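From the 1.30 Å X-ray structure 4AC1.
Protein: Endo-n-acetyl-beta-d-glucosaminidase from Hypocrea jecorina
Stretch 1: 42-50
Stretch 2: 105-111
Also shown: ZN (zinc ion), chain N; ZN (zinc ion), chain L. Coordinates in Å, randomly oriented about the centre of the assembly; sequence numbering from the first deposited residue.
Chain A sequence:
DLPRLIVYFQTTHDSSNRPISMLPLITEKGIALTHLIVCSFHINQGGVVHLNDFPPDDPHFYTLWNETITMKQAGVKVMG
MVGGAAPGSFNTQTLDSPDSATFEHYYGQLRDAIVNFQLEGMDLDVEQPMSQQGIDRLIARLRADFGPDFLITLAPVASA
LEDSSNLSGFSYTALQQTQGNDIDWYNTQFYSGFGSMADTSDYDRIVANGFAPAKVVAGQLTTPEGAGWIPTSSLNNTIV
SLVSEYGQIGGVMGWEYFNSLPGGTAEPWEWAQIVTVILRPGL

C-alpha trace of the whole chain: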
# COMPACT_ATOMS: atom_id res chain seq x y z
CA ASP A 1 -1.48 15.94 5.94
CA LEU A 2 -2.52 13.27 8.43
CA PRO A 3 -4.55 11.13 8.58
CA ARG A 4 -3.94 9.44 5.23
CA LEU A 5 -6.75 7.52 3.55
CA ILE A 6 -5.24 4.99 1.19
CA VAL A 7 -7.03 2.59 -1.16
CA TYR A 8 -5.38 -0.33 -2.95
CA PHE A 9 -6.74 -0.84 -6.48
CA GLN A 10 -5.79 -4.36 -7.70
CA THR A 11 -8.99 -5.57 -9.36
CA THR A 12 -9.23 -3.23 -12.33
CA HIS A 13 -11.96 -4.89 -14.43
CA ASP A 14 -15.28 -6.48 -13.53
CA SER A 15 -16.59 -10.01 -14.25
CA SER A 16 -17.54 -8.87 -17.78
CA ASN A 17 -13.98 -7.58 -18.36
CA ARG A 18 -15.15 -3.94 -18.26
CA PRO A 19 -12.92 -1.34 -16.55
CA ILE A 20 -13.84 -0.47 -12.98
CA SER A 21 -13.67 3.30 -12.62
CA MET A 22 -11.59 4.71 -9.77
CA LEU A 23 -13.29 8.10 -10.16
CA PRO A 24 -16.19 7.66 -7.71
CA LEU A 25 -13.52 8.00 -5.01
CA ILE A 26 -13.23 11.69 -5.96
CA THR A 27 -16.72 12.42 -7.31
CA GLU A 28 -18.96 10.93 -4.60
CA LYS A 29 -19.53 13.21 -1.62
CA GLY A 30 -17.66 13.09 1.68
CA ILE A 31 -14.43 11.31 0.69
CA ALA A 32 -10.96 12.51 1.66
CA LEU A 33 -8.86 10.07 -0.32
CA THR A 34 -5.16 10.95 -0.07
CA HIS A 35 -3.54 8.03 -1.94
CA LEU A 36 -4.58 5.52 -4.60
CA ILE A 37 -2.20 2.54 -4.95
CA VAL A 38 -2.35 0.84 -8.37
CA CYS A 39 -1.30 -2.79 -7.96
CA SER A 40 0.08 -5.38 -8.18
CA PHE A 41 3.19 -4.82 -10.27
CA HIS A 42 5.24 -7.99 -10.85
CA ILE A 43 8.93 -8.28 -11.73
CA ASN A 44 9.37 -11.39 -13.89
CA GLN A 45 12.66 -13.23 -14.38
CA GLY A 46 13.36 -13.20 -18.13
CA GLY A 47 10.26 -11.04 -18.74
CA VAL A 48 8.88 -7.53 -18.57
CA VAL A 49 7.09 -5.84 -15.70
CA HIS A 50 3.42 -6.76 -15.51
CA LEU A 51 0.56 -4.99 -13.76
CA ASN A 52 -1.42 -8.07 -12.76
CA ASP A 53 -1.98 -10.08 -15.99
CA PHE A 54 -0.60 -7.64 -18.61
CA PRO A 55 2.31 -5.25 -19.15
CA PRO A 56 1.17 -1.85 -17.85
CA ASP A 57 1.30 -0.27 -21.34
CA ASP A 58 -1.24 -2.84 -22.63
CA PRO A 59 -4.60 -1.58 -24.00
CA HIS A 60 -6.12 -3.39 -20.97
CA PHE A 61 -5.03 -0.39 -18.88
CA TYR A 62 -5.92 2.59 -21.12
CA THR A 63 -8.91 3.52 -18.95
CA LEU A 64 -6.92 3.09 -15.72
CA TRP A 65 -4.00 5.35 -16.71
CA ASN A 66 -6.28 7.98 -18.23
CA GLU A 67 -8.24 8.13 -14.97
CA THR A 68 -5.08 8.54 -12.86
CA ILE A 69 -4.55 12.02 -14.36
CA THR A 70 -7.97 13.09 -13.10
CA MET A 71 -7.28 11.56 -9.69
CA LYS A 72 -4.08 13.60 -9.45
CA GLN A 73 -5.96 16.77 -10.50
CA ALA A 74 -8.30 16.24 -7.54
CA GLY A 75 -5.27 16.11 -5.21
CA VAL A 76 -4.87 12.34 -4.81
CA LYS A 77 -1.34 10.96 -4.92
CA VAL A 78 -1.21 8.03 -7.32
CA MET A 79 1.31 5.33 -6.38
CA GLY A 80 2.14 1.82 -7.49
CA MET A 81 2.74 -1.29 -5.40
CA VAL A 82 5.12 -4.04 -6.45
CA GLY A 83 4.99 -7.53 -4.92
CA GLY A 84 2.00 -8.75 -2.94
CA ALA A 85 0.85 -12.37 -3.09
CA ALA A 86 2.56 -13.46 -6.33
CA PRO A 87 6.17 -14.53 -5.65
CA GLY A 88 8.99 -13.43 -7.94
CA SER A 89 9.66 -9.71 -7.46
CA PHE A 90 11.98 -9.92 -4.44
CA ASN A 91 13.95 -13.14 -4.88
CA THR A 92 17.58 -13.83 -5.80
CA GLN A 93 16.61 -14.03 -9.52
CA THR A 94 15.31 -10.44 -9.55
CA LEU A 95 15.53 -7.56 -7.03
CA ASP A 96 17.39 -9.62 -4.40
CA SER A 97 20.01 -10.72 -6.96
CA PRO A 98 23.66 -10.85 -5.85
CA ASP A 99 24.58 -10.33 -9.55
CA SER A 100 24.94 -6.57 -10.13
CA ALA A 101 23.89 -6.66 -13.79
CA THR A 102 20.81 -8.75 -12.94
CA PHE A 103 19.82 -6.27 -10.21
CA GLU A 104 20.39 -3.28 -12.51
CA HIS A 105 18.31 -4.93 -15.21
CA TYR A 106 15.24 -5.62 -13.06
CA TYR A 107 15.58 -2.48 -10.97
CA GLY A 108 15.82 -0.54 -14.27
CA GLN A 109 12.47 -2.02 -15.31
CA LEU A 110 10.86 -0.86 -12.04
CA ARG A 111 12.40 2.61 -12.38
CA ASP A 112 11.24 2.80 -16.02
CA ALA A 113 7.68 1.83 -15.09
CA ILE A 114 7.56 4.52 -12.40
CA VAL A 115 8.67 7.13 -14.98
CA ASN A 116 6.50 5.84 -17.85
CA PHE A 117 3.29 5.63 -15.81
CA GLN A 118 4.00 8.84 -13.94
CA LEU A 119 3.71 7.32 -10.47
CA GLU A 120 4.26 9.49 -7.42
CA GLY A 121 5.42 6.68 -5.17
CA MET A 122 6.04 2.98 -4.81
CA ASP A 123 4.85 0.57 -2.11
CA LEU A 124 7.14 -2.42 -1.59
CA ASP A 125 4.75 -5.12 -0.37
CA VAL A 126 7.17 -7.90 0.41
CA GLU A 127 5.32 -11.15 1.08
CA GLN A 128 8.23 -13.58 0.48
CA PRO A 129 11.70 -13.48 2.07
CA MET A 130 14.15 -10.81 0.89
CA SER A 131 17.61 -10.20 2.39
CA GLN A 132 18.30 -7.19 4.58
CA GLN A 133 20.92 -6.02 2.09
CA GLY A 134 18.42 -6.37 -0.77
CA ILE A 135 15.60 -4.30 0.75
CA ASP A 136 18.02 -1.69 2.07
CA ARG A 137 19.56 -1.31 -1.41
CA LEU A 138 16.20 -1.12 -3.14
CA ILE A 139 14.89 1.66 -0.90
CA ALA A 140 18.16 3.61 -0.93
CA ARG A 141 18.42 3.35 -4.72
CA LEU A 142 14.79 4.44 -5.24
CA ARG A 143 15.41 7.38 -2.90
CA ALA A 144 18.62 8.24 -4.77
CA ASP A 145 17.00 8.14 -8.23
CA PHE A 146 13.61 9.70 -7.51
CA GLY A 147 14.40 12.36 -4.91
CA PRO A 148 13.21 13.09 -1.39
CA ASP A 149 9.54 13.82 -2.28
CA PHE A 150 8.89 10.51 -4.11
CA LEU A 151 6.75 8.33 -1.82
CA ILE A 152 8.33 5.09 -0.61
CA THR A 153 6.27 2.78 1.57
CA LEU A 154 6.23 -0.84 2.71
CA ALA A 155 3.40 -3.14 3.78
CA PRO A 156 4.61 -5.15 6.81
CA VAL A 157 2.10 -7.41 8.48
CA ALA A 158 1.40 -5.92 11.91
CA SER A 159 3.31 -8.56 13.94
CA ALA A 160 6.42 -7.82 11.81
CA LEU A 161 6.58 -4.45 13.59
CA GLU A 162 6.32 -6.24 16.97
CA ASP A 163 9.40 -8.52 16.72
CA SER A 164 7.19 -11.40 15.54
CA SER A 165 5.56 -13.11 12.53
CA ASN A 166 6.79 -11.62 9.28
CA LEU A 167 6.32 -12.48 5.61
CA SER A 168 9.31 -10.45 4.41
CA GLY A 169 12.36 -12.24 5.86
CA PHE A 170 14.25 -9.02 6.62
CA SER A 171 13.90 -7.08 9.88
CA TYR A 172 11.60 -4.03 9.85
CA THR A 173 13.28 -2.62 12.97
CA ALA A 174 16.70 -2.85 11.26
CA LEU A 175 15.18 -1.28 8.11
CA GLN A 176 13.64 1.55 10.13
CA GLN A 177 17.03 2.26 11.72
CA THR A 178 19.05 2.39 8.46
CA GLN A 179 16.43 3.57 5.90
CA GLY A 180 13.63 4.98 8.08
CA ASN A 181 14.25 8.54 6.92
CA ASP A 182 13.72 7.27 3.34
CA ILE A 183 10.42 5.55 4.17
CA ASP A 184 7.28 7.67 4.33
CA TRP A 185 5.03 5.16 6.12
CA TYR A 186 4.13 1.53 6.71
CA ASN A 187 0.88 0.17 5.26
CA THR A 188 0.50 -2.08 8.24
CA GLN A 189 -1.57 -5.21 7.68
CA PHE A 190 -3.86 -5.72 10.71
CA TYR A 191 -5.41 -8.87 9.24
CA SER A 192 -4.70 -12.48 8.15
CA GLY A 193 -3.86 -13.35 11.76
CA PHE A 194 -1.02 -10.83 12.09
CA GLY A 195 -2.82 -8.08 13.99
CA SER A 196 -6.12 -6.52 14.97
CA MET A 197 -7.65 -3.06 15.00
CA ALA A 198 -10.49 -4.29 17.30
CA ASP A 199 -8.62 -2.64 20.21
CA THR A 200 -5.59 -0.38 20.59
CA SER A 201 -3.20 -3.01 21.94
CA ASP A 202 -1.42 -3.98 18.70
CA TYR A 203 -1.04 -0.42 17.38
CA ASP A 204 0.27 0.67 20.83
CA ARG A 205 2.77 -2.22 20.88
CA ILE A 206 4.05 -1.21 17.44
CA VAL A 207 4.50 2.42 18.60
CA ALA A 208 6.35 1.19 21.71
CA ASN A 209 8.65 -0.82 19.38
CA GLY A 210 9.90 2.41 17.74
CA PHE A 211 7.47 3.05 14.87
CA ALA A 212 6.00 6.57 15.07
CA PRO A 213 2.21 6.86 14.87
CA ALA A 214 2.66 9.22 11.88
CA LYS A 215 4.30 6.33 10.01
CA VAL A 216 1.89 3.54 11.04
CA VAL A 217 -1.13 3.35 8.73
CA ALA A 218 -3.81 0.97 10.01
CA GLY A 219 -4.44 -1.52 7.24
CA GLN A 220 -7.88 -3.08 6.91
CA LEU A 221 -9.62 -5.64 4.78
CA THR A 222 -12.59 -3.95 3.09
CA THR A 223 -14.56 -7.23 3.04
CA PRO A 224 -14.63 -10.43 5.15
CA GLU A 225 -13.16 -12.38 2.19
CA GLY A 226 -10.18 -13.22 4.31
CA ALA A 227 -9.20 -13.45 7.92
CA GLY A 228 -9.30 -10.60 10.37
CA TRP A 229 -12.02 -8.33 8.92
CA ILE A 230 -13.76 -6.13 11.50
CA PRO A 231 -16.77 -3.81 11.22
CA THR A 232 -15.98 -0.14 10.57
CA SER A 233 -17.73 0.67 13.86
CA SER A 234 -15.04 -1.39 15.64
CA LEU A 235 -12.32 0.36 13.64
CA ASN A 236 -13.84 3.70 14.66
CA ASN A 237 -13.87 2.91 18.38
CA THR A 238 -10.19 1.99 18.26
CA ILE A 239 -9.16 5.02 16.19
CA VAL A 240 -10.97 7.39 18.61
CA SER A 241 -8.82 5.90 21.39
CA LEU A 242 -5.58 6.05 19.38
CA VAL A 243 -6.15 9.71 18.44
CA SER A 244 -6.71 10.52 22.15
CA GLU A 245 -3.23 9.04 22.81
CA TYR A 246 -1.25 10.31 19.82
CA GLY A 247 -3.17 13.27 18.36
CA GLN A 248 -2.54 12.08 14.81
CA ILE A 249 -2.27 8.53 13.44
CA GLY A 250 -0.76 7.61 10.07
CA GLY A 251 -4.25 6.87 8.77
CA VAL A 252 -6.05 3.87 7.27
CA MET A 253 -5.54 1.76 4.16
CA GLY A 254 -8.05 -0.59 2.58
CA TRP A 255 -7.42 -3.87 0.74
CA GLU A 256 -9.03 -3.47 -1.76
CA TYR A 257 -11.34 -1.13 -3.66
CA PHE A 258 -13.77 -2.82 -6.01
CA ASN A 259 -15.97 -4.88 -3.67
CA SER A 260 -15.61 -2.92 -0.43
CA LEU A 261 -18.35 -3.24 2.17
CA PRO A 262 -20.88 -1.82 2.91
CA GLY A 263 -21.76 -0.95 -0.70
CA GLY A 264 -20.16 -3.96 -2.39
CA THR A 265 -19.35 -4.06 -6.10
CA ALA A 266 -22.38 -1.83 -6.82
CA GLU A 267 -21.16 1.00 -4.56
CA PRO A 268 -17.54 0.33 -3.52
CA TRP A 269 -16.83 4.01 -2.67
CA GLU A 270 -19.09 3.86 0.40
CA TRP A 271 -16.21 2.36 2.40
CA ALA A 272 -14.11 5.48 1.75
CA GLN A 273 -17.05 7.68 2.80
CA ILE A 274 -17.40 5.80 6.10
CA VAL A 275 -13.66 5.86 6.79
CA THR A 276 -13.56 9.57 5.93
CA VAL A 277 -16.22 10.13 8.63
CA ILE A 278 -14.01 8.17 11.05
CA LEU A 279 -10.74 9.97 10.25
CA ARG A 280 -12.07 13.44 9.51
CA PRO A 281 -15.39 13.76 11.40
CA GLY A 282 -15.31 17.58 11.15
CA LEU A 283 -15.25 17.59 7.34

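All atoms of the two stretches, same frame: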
# COMPACT_ATOMS: atom_id res chain seq x y z
N HIS A 42 4.49 -6.74 -10.96
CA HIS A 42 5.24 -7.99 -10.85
C HIS A 42 6.51 -7.89 -11.69
O HIS A 42 6.46 -7.56 -12.88
CB HIS A 42 4.43 -9.16 -11.39
CG HIS A 42 3.09 -9.32 -10.74
ND1 HIS A 42 2.96 -9.53 -9.39
CD2 HIS A 42 1.84 -9.32 -11.25
CE1 HIS A 42 1.68 -9.64 -9.09
NE2 HIS A 42 0.98 -9.52 -10.20
N ILE A 43 7.65 -8.15 -11.04
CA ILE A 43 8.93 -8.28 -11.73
C ILE A 43 9.10 -9.75 -12.09
O ILE A 43 9.04 -10.63 -11.23
CB ILE A 43 10.11 -7.80 -10.84
CG1 ILE A 43 9.85 -6.41 -10.24
CG2 ILE A 43 11.45 -7.89 -11.59
CD1 ILE A 43 9.82 -5.28 -11.23
N ASN A 44 9.30 -10.02 -13.38
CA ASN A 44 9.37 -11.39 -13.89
C ASN A 44 10.74 -11.73 -14.43
O ASN A 44 11.20 -11.08 -15.36
CB ASN A 44 8.33 -11.56 -15.00
CG ASN A 44 6.92 -11.24 -14.53
OD1 ASN A 44 6.28 -10.31 -15.02
ND2 ASN A 44 6.44 -11.99 -13.54
N GLN A 45 11.39 -12.74 -13.85
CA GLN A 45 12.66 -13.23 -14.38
C GLN A 45 12.50 -13.52 -15.88
O GLN A 45 11.56 -14.21 -16.28
CB GLN A 45 13.14 -14.48 -13.65
CG GLN A 45 14.42 -15.08 -14.25
CD GLN A 45 14.83 -16.41 -13.65
OE1 GLN A 45 15.97 -16.58 -13.23
NE2 GLN A 45 13.91 -17.37 -13.65
N GLY A 46 13.39 -12.97 -16.69
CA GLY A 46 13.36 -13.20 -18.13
C GLY A 46 12.21 -12.52 -18.87
O GLY A 46 12.07 -12.69 -20.08
N GLY A 47 11.41 -11.73 -18.16
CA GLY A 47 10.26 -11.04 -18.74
C GLY A 47 10.25 -9.54 -18.58
O GLY A 47 11.28 -8.91 -18.30
N VAL A 48 9.08 -8.96 -18.79
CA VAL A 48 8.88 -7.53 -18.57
C VAL A 48 7.95 -7.35 -17.38
O VAL A 48 7.19 -8.26 -17.02
CB VAL A 48 8.29 -6.78 -19.82
CG1 VAL A 48 9.24 -6.89 -21.01
CG2 VAL A 48 6.89 -7.32 -20.18
N VAL A 49 8.00 -6.17 -16.78
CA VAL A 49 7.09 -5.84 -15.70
C VAL A 49 5.64 -6.02 -16.16
O VAL A 49 5.27 -5.62 -17.27
CB VAL A 49 7.33 -4.41 -15.20
CG1 VAL A 49 6.21 -3.92 -14.27
CG2 VAL A 49 8.68 -4.31 -14.55
N HIS A 50 4.84 -6.67 -15.32
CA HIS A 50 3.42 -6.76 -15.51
C HIS A 50 2.69 -6.01 -14.40
O HIS A 50 3.17 -5.94 -13.26
CB HIS A 50 2.98 -8.22 -15.48
CG HIS A 50 3.21 -8.95 -16.77
ND1 HIS A 50 4.46 -9.04 -17.36
CD2 HIS A 50 2.36 -9.61 -17.60
CE1 HIS A 50 4.36 -9.73 -18.48
NE2 HIS A 50 3.10 -10.09 -18.65
N HIS A 105 19.27 -4.65 -14.16
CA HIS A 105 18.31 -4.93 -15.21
C HIS A 105 16.88 -4.85 -14.68
O HIS A 105 16.03 -4.17 -15.26
CB HIS A 105 18.58 -6.30 -15.85
CG HIS A 105 17.51 -6.74 -16.80
ND1 HIS A 105 17.32 -6.14 -18.03
CD2 HIS A 105 16.57 -7.70 -16.70
CE1 HIS A 105 16.30 -6.72 -18.64
NE2 HIS A 105 15.83 -7.68 -17.86
N TYR A 106 16.60 -5.57 -13.59
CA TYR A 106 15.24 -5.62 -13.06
C TYR A 106 14.86 -4.34 -12.32
O TYR A 106 13.73 -3.86 -12.45
CB TYR A 106 15.02 -6.90 -12.23
CG TYR A 106 15.09 -8.13 -13.10
CD1 TYR A 106 14.12 -8.36 -14.06
CD2 TYR A 106 16.16 -9.01 -13.00
CE1 TYR A 106 14.19 -9.47 -14.90
CE2 TYR A 106 16.25 -10.12 -13.84
CZ TYR A 106 15.25 -10.33 -14.78
OH TYR A 106 15.33 -11.41 -15.62
N TYR A 107 15.81 -3.78 -11.58
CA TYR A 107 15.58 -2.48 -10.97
C TYR A 107 15.27 -1.43 -12.07
O TYR A 107 14.36 -0.61 -11.93
CB TYR A 107 16.76 -2.01 -10.08
CG TYR A 107 16.55 -0.58 -9.70
CD1 TYR A 107 15.63 -0.25 -8.69
CD2 TYR A 107 17.16 0.46 -10.42
CE1 TYR A 107 15.36 1.07 -8.39
CE2 TYR A 107 16.89 1.78 -10.12
CZ TYR A 107 15.99 2.07 -9.09
OH TYR A 107 15.74 3.38 -8.78
N GLY A 108 16.02 -1.48 -13.17
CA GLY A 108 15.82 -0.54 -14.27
C GLY A 108 14.40 -0.63 -14.81
O GLY A 108 13.79 0.39 -15.15
N GLN A 109 13.87 -1.84 -14.89
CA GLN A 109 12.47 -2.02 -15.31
C GLN A 109 11.48 -1.36 -14.34
O GLN A 109 10.52 -0.72 -14.77
CB GLN A 109 12.14 -3.50 -15.43
CG GLN A 109 12.82 -4.25 -16.58
CD GLN A 109 12.34 -5.69 -16.66
OE1 GLN A 109 11.83 -6.23 -15.68
NE2 GLN A 109 12.50 -6.32 -17.81
N LEU A 110 11.72 -1.50 -13.04
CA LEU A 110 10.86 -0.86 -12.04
C LEU A 110 10.94 0.66 -12.15
O LEU A 110 9.92 1.34 -12.17
CB LEU A 110 11.22 -1.35 -10.63
CG LEU A 110 10.41 -0.76 -9.46
CD1 LEU A 110 8.93 -1.14 -9.57
CD2 LEU A 110 11.00 -1.20 -8.12
N ARG A 111 12.16 1.18 -12.23
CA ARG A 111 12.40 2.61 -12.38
C ARG A 111 11.69 3.13 -13.63
O ARG A 111 11.00 4.16 -13.59
CB ARG A 111 13.91 2.88 -12.45
CG ARG A 111 14.31 4.32 -12.73
CD ARG A 111 15.72 4.43 -13.32
NE ARG A 111 15.81 3.76 -14.61
CZ ARG A 111 16.78 2.92 -14.96
NH1 ARG A 111 17.78 2.65 -14.11
NH2 ARG A 111 16.76 2.34 -16.16
ZN ZN N . 2.21 -11.98 -19.75
ZN ZN L . 2.52 -11.17 -20.31
O HOH W 1 10.17 -8.30 -15.43
O HOH W 2 14.08 -9.40 -18.83
O HOH W 3 2.07 -12.86 -21.58
O HOH W 4 0.70 -10.53 -20.34
O HOH W 5 3.51 -10.46 -21.91

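A tight turn exposes backbone amides and carbonyls that its own hydrogen bonds cannot satisfy, and a neighbouring helix can meet them with long polar side chains from successive turns. The contact between residues 42–50 and the helical segment 105–111 of this endo-N-acetyl-beta-D-glucosaminidase is a compact example. The hairpin-like loop is pinned at its base by paired backbone bonds between His42 and His50 (His42 N to His50 O, 2.8 Å; His50 N to His42 O, 3.1 Å). At its tip a type II turn runs from Asn44 to Gly47, closed by Gly47 N donating to Asn44 O at 2.9 Å. Gly46 adopts phi/psi of 72/3, a positive phi that favours glycine.

The turn leaves the amide of Gly46 free, and Tyr106 receives it. With chi1 in the m well (-66°) and chi2 at -68°, its ring extends from a CB that points toward the loop and carries the hydroxyl to the turn. Gly46 N donates to Tyr106 OH at 2.7 Å, with an almost straight N-H...O angle of 178°, and lies at the ring edge, near its plane. Along the same ring, Ile43 CG2 packs 3.7 Å from Tyr106 CD1, so one side chain serves both apolar packing and polar recognition.

Three residues on, Gln109 repeats the strategy. Its CB points toward the loop, its m, t conformation (chi1 -69°, chi2 -176°) extends the chain, and a chi3 of -21° sets the amide so that Gln109 NE2 donates to Gly47 O at 2.9 Å. The other end of that amide is engaged as well: Gln109 OE1 accepts from a water at 2.7 Å, and the same water accepts from Asn44 N at 2.8 Å. A second water donates to Gly47 O at 2.9 Å and lies 2.6 Å from His105 NE2, linking the t rotamer of that histidine to the turn.

Beneath these polar contacts, two branched residues point their CB atoms toward the helix. Ile43, in the m, m rotamer, places CD1 4.2 Å from Leu110 CB, while Val49, with chi1 at 168° (t), places CG2 3.7 Å from Gln109 CB. The aliphatic base of Gln109 thus packs while its amide bonds.

His50 takes no part in the contact. In its m rotamer His50 ND1 donates to Val48 O at 2.9 Å, within the loop, and His50 NE2 binds ZN of chain L at 2.1 Å and ZN of chain N at 2.4 Å, two positions too close together to be filled at once.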